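PDB 1YUZ: nigerythrin from Desulfovibrio vulgaris subsp. vulgaris, which acts in vitro as an NADH peroxidase, pairing a hemerythrin-like diiron centre with a rubredoxin-like iron site in each subunit of a homodimer. Local coordinates for residues 72-75 with 76-79. Numbering follows the deposited sequence.
Sequences AELI and HIGL. With FE (Fe (III) ion), chain F; FE2 (Fe (II) ion), chain G.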
ATOM      1  N   ALA B  72       6.428  -0.395 -16.680  1.00  8.27           N
ATOM      2  CA  ALA B  72       5.019  -0.769 -16.658  1.00  8.29           C
ATOM      3  C   ALA B  72       4.157   0.426 -17.051  1.00  8.36           C
ATOM      4  O   ALA B  72       3.199   0.286 -17.806  1.00  8.28           O
ATOM      5  CB  ALA B  72       4.627  -1.260 -15.270  1.00  8.33           C
ATOM      6  N   GLU B  73       4.500   1.606 -16.545  1.00  8.56           N
ATOM      7  CA  GLU B  73       3.722   2.788 -16.874  1.00  8.88           C
ATOM      8  C   GLU B  73       3.845   3.104 -18.365  1.00  8.99           C
ATOM      9  O   GLU B  73       2.903   3.608 -18.979  1.00  9.03           O
ATOM     10  CB  GLU B  73       4.172   3.992 -16.040  1.00  9.00           C
ATOM     11  CG  GLU B  73       4.210   3.775 -14.524  1.00  9.32           C
ATOM     12  CD  GLU B  73       2.950   3.146 -13.949  1.00  9.56           C
ATOM     13  OE1 GLU B  73       1.841   3.377 -14.480  1.00  9.91           O
ATOM     14  OE2 GLU B  73       3.070   2.431 -12.931  1.00  9.82           O
ATOM     15  N   LEU B  74       4.999   2.797 -18.949  0.50  9.07           N
ATOM     16  CA  LEU B  74       5.209   3.047 -20.370  0.50  9.17           C
ATOM     17  C   LEU B  74       4.298   2.129 -21.187  0.50  9.20           C
ATOM     18  O   LEU B  74       3.830   2.502 -22.262  0.50  9.27           O
ATOM     19  CB  LEU B  74       6.676   2.816 -20.738  0.50  9.22           C
ATOM     20  CG  LEU B  74       7.084   3.289 -22.134  0.50  9.14           C
ATOM     21  CD1 LEU B  74       6.751   4.771 -22.296  0.50  9.10           C
ATOM     22  CD2 LEU B  74       8.570   3.046 -22.335  0.50  9.19           C
ATOM     23  N   ILE B  75       4.053   0.927 -20.672  1.00  9.24           N
ATOM     24  CA  ILE B  75       3.168  -0.023 -21.331  1.00  9.28           C
ATOM     25  C   ILE B  75       1.754   0.556 -21.272  1.00  9.23           C
ATOM     26  O   ILE B  75       1.012   0.489 -22.247  1.00  9.23           O
ATOM     27  CB  ILE B  75       3.213  -1.408 -20.635  1.00  9.43           C
ATOM     28  CG1 ILE B  75       4.556  -2.080 -20.935  1.00  9.63           C
ATOM     29  CG2 ILE B  75       2.048  -2.284 -21.105  1.00  9.64           C
ATOM     30  CD1 ILE B  75       4.772  -3.383 -20.209  1.00 10.05           C
ATOM     31  N   HIS B  76       1.389   1.136 -20.132  1.00  9.12           N
ATOM     32  CA  HIS B  76       0.069   1.742 -19.981  1.00  9.24           C
ATOM     33  C   HIS B  76      -0.091   2.873 -20.990  1.00  9.41           C
ATOM     34  O   HIS B  76      -1.120   2.984 -21.654  1.00  9.51           O
ATOM     35  CB  HIS B  76      -0.106   2.276 -18.559  1.00  9.17           C
ATOM     36  CG  HIS B  76      -0.136   1.201 -17.518  1.00  8.99           C
ATOM     37  ND1 HIS B  76      -0.045   1.465 -16.169  1.00  9.23           N
ATOM     38  CD2 HIS B  76      -0.237  -0.144 -17.632  1.00  9.21           C
ATOM     39  CE1 HIS B  76      -0.086   0.329 -15.497  1.00  9.08           C
ATOM     40  NE2 HIS B  76      -0.202  -0.663 -16.361  1.00  9.24           N
ATOM     41  N   ILE B  77       0.928   3.715 -21.100  1.00  9.63           N
ATOM     42  CA  ILE B  77       0.881   4.819 -22.049  1.00  9.92           C
ATOM     43  C   ILE B  77       0.673   4.280 -23.460  1.00 10.06           C
ATOM     44  O   ILE B  77      -0.129   4.818 -24.224  1.00  9.95           O
ATOM     45  CB  ILE B  77       2.179   5.642 -21.999  1.00 10.07           C
ATOM     46  CG1 ILE B  77       2.247   6.400 -20.671  1.00 10.34           C
ATOM     47  CG2 ILE B  77       2.240   6.600 -23.186  1.00 10.24           C
ATOM     48  CD1 ILE B  77       3.581   7.036 -20.395  1.00 10.75           C
ATOM     49  N   GLY B  78       1.392   3.215 -23.800  1.00 10.18           N
ATOM     50  CA  GLY B  78       1.259   2.625 -25.122  1.00 10.52           C
ATOM     51  C   GLY B  78      -0.158   2.162 -25.402  1.00 10.70           C
ATOM     52  O   GLY B  78      -0.689   2.396 -26.488  1.00 10.94           O
ATOM     53  N   LEU B  79      -0.775   1.504 -24.427  1.00 10.86           N
ATOM     54  CA  LEU B  79      -2.138   1.012 -24.590  1.00 11.14           C
ATOM     55  C   LEU B  79      -3.122   2.160 -24.762  1.00 11.23           C
ATOM     56  O   LEU B  79      -4.014   2.105 -25.608  1.00 11.33           O
ATOM     57  CB  LEU B  79      -2.550   0.176 -23.378  1.00 11.39           C
ATOM     58  CG  LEU B  79      -1.797  -1.138 -23.153  1.00 11.67           C
ATOM     59  CD1 LEU B  79      -2.245  -1.753 -21.839  1.00 11.93           C
ATOM     60  CD2 LEU B  79      -2.053  -2.090 -24.314  1.00 12.15           C
TER
HETATM   61 FE    FE F 301       0.187   4.399 -13.483  1.00 10.00          FE
HETATM   62 FE   FE2 G 302       1.690   1.953 -11.538  1.00  8.13          FE
HETATM   63  O   HOH W   1       1.139   4.132 -11.787  1.00 13.29           O
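E73 and H76, one helical turn apart on helix 60-87, meet at the metal side of the helix. The E73 carboxylate bridges the two irons: OE1 binds the ferric iron at 2.2 Å and OE2 the ferrous iron at 2.0 Å, while a water joins the same pair. Its CG lies beside the backbone N (chi1 -53°), and a bend at chi2 folds the chain so that the carboxylate comes back within reach of H76. H76 ND1 approaches E73 OE1 at 3.2 Å, but the N-H...O angle of 131° marks this hydrogen bond as weak, and the ring and carboxylate planes stand 78° apart. ND1 is also hydrogen-bonded to E40 OE2; its one N-H thus serves two iron-binding carboxylates, with E73 as the weak second partner, and H76 probably helps to orient them as a second-shell residue. The ring is further confined on one face, where A72 O sits 3.4 Å above its plane, offset toward the rim; A148 and E149 of helix 136-161 also touch the H76 side chain.

Packing thins around the helix. Its loose, solvent side is at L74, the exposed residue here, and G78, linked by the backbone bond from G78 N to L74 O at 3.0 Å. I75, partly exposed, comes no closer than 4.4 Å from its CG2 to L79 CD1, and also touches L173 of strand 171-173, in the rubredoxin-like part of the chain. I77, by contrast, is buried against helix 29-56. A carboxylate-bridged iron pair, completed by E40, E115, E118, E149 and H152 within a four-helix bundle, is the hallmark of the ferritin-like diiron domain of rubrerythrins.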